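Local coordinates for protein quinone oxidoreductase (Coxiella burnetii, PDB 3TQH) that probably reduces quinones at the expense of NADPH, which it binds in the manner of the medium-chain dehydrogenases and reductases, at residues 72-77 and 96-101. Residues are numbered along the deposited sequence; the frame is centred on the assembly and turned at random.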
ATOM      1  N   GLY A  72       5.996  -9.375  -3.387  1.00 11.42           N
ATOM      2  CA  GLY A  72       4.871  -9.150  -2.481  1.00 10.87           C
ATOM      3  C   GLY A  72       5.284  -9.029  -1.026  1.00 11.30           C
ATOM      4  O   GLY A  72       6.154  -9.760  -0.562  1.00 12.20           O
ATOM      5  N   TYR A  73       4.655  -8.104  -0.310  1.00 10.99           N
ATOM      6  CA  TYR A  73       4.946  -7.880   1.106  1.00 11.73           C
ATOM      7  C   TYR A  73       3.740  -8.140   2.018  1.00 11.89           C
ATOM      8  O   TYR A  73       3.924  -8.479   3.181  1.00 12.85           O
ATOM      9  CB  TYR A  73       5.420  -6.442   1.328  1.00 12.03           C
ATOM     10  CG  TYR A  73       6.703  -6.054   0.615  1.00 12.08           C
ATOM     11  CD1 TYR A  73       7.909  -6.697   0.888  1.00 12.85           C
ATOM     12  CD2 TYR A  73       6.719  -5.010  -0.303  1.00 11.61           C
ATOM     13  CE1 TYR A  73       9.089  -6.323   0.240  1.00 13.01           C
ATOM     14  CE2 TYR A  73       7.888  -4.626  -0.947  1.00 11.53           C
ATOM     15  CZ  TYR A  73       9.064  -5.281  -0.675  1.00 12.59           C
ATOM     16  OH  TYR A  73      10.215  -4.886  -1.329  1.00 14.05           O
ATOM     17  N   ASP A  74       2.525  -7.963   1.496  1.00 11.31           N
ATOM     18  CA  ASP A  74       1.301  -8.049   2.283  1.00 11.62           C
ATOM     19  C   ASP A  74       0.786  -9.475   2.271  1.00 11.47           C
ATOM     20  O   ASP A  74       0.700 -10.089   1.202  1.00 11.03           O
ATOM     21  CB  ASP A  74       0.203  -7.174   1.670  1.00 11.66           C
ATOM     22  CG  ASP A  74       0.397  -5.690   1.917  1.00 13.82           C
ATOM     23  OD1 ASP A  74       1.361  -5.299   2.619  1.00 16.91           O
ATOM     24  OD2 ASP A  74      -0.441  -4.906   1.404  1.00 15.00           O
ATOM     25  N   PHE A  75       0.412  -9.996   3.438  1.00 11.57           N
ATOM     26  CA  PHE A  75      -0.098 -11.359   3.500  1.00 11.76           C
ATOM     27  C   PHE A  75      -1.077 -11.595   4.636  1.00 12.60           C
ATOM     28  O   PHE A  75      -1.153 -10.840   5.600  1.00 13.12           O
ATOM     29  CB  PHE A  75       1.055 -12.363   3.634  1.00 12.06           C
ATOM     30  CG  PHE A  75       1.547 -12.523   5.044  1.00 12.06           C
ATOM     31  CD1 PHE A  75       2.561 -11.712   5.535  1.00 11.72           C
ATOM     32  CD2 PHE A  75       0.975 -13.463   5.889  1.00 11.67           C
ATOM     33  CE1 PHE A  75       3.005 -11.855   6.839  1.00 12.60           C
ATOM     34  CE2 PHE A  75       1.404 -13.605   7.187  1.00 12.33           C
ATOM     35  CZ  PHE A  75       2.420 -12.802   7.667  1.00 13.58           C
ATOM     36  N   SER A  76      -1.778 -12.708   4.512  1.00 13.17           N
ATOM     37  CA  SER A  76      -2.777 -13.145   5.459  1.00 14.35           C
ATOM     38  C   SER A  76      -2.696 -14.672   5.462  1.00 14.76           C
ATOM     39  O   SER A  76      -2.517 -15.278   4.406  1.00 14.37           O
ATOM     40  CB  SER A  76      -4.141 -12.670   4.966  1.00 14.51           C
ATOM     41  OG  SER A  76      -5.131 -12.847   5.943  1.00 17.82           O
ATOM     42  N   GLY A  77      -2.796 -15.295   6.634  1.00 15.71           N
ATOM     43  CA  GLY A  77      -2.673 -16.755   6.718  1.00 16.40           C
ATOM     44  C   GLY A  77      -2.616 -17.382   8.103  1.00 17.40           C
ATOM     45  O   GLY A  77      -2.942 -16.748   9.105  1.00 17.51           O
HETATM   46  N   MSE A  96      -1.990 -11.694  10.093  1.00 18.54           N
HETATM   47  CA  MSE A  96      -1.937 -10.757   8.980  1.00 18.05           C
HETATM   48  C   MSE A  96      -0.766  -9.811   9.207  1.00 17.70           C
HETATM   49  O   MSE A  96      -0.460  -9.450  10.343  1.00 18.36           O
HETATM   50  CB  MSE A  96      -3.242  -9.967   8.884  1.00 18.96           C
HETATM   51  CG  MSE A  96      -3.727  -9.428  10.228  1.00 23.40           C
HETATM   52 SE   MSE A  96      -5.303  -8.289  10.114  1.00 32.99          SE
HETATM   53  CE  MSE A  96      -4.681  -7.024   8.747  1.00 26.05           C
ATOM     54  N   GLY A  97      -0.103  -9.420   8.125  1.00 16.44           N
ATOM     55  CA  GLY A  97       1.016  -8.518   8.244  1.00 16.67           C
ATOM     56  C   GLY A  97       1.871  -8.408   7.007  1.00 15.78           C
ATOM     57  O   GLY A  97       1.388  -8.586   5.881  1.00 14.92           O
ATOM     58  N   ILE A  98       3.145  -8.098   7.244  1.00 16.34           N
ATOM     59  CA  ILE A  98       4.125  -7.836   6.201  1.00 15.96           C
ATOM     60  C   ILE A  98       5.253  -8.839   6.353  1.00 16.46           C
ATOM     61  O   ILE A  98       5.704  -9.096   7.467  1.00 17.98           O
ATOM     62  CB  ILE A  98       4.745  -6.411   6.333  1.00 16.75           C
ATOM     63  CG1 ILE A  98       3.659  -5.337   6.425  1.00 17.01           C
ATOM     64  CG2 ILE A  98       5.666  -6.108   5.158  1.00 16.33           C
ATOM     65  CD1 ILE A  98       2.806  -5.257   5.210  1.00 17.10           C
ATOM     66  N   ALA A  99       5.728  -9.386   5.242  1.00 15.84           N
ATOM     67  CA  ALA A  99       6.837 -10.332   5.279  1.00 16.78           C
ATOM     68  C   ALA A  99       7.933  -9.936   4.289  1.00 16.99           C
ATOM     69  O   ALA A  99       7.656  -9.539   3.158  1.00 16.24           O
ATOM     70  CB  ALA A  99       6.336 -11.745   4.996  1.00 16.29           C
ATOM     71  N   GLY A 100       9.180 -10.039   4.732  1.00 18.56           N
ATOM     72  CA  GLY A 100      10.331  -9.819   3.867  1.00 19.30           C
ATOM     73  C   GLY A 100      10.557  -8.385   3.437  1.00 19.26           C
ATOM     74  O   GLY A 100      11.252  -8.143   2.456  1.00 19.43           O
ATOM     75  N   PHE A 101       9.990  -7.432   4.169  1.00 19.54           N
ATOM     76  CA  PHE A 101      10.088  -6.032   3.778  1.00 20.11           C
ATOM     77  C   PHE A 101      11.373  -5.429   4.313  1.00 22.46           C
ATOM     78  O   PHE A 101      11.661  -5.571   5.498  1.00 23.71           O
ATOM     79  CB  PHE A 101       8.890  -5.217   4.273  1.00 19.55           C
ATOM     80  CG  PHE A 101       8.940  -3.764   3.874  1.00 20.39           C
ATOM     81  CD1 PHE A 101       8.516  -3.361   2.614  1.00 19.79           C
ATOM     82  CD2 PHE A 101       9.428  -2.800   4.756  1.00 23.03           C
ATOM     83  CE1 PHE A 101       8.568  -2.018   2.239  1.00 20.72           C
ATOM     84  CE2 PHE A 101       9.483  -1.458   4.392  1.00 23.47           C
ATOM     85  CZ  PHE A 101       9.053  -1.066   3.131  1.00 22.50           C
TER
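Tyr73 and Phe101 form a T-shaped pair at the open end of a beta hairpin. CD1 of Phe101 sits over the centre of the tyrosine ring, the ring centroids are 4.9 Å apart and the planes stand at 80°. Phe101 has CG anti to its backbone N (chi1 -179°) and also makes a cation-pi contact with the NADPH-binding Lys268, while Ala99 O lies in the plane of the Tyr73 ring, at its edge. The tyrosine hydroxyl is hydrogen-bonded to Pro102 O. Tyr73 CB, at the root of the ring, packs on Ile98 CG2. The Tyr73 carbonyl serves two donors: Tyr73 O accepts a hydrogen bond from Ala99 N at 2.9 Å, and the CA-H of Ile98 also points to it, with CA 3.1 Å from the oxygen.

From here the hairpin illustrates the antiparallel rule: non-hydrogen-bonded and hydrogen-bonded pairs alternate, and side chains switch faces with them. Asp74 and Ile98 are a non-hydrogen-bonded pair whose side chains run side by side in the same direction. Asp74 OD1 is hydrogen-bonded to Thr136 OG1 of helix 135-147, so this buried oxygen is satisfied from outside the hairpin.

Phe75 and Gly97 form the hydrogen-bonded pair, Phe75 N reaching Gly97 O at 3.0 Å and Gly97 N returning to Phe75 O at 3.1 Å. Chi1 of 82° sets Phe75 CG between the backbone N and the carbonyl carbon. The ring lies against the Gly97 backbone, with Gly97 N over one face, offset toward the rim, and CD1 3.4 Å from Gly97 O; CE1 touches Ala99 CB at 3.8 Å.

Ser76 and Met96, a selenomethionine, are the second non-hydrogen-bonded pair, on the face of Asp74 and Ile98, their CA atoms 4.3 Å apart; Ser76 OG is hydrogen-bonded to Phe128 O. Together the strands make an antiparallel beta hairpin of the GroES-like domain characteristic of medium-chain dehydrogenases.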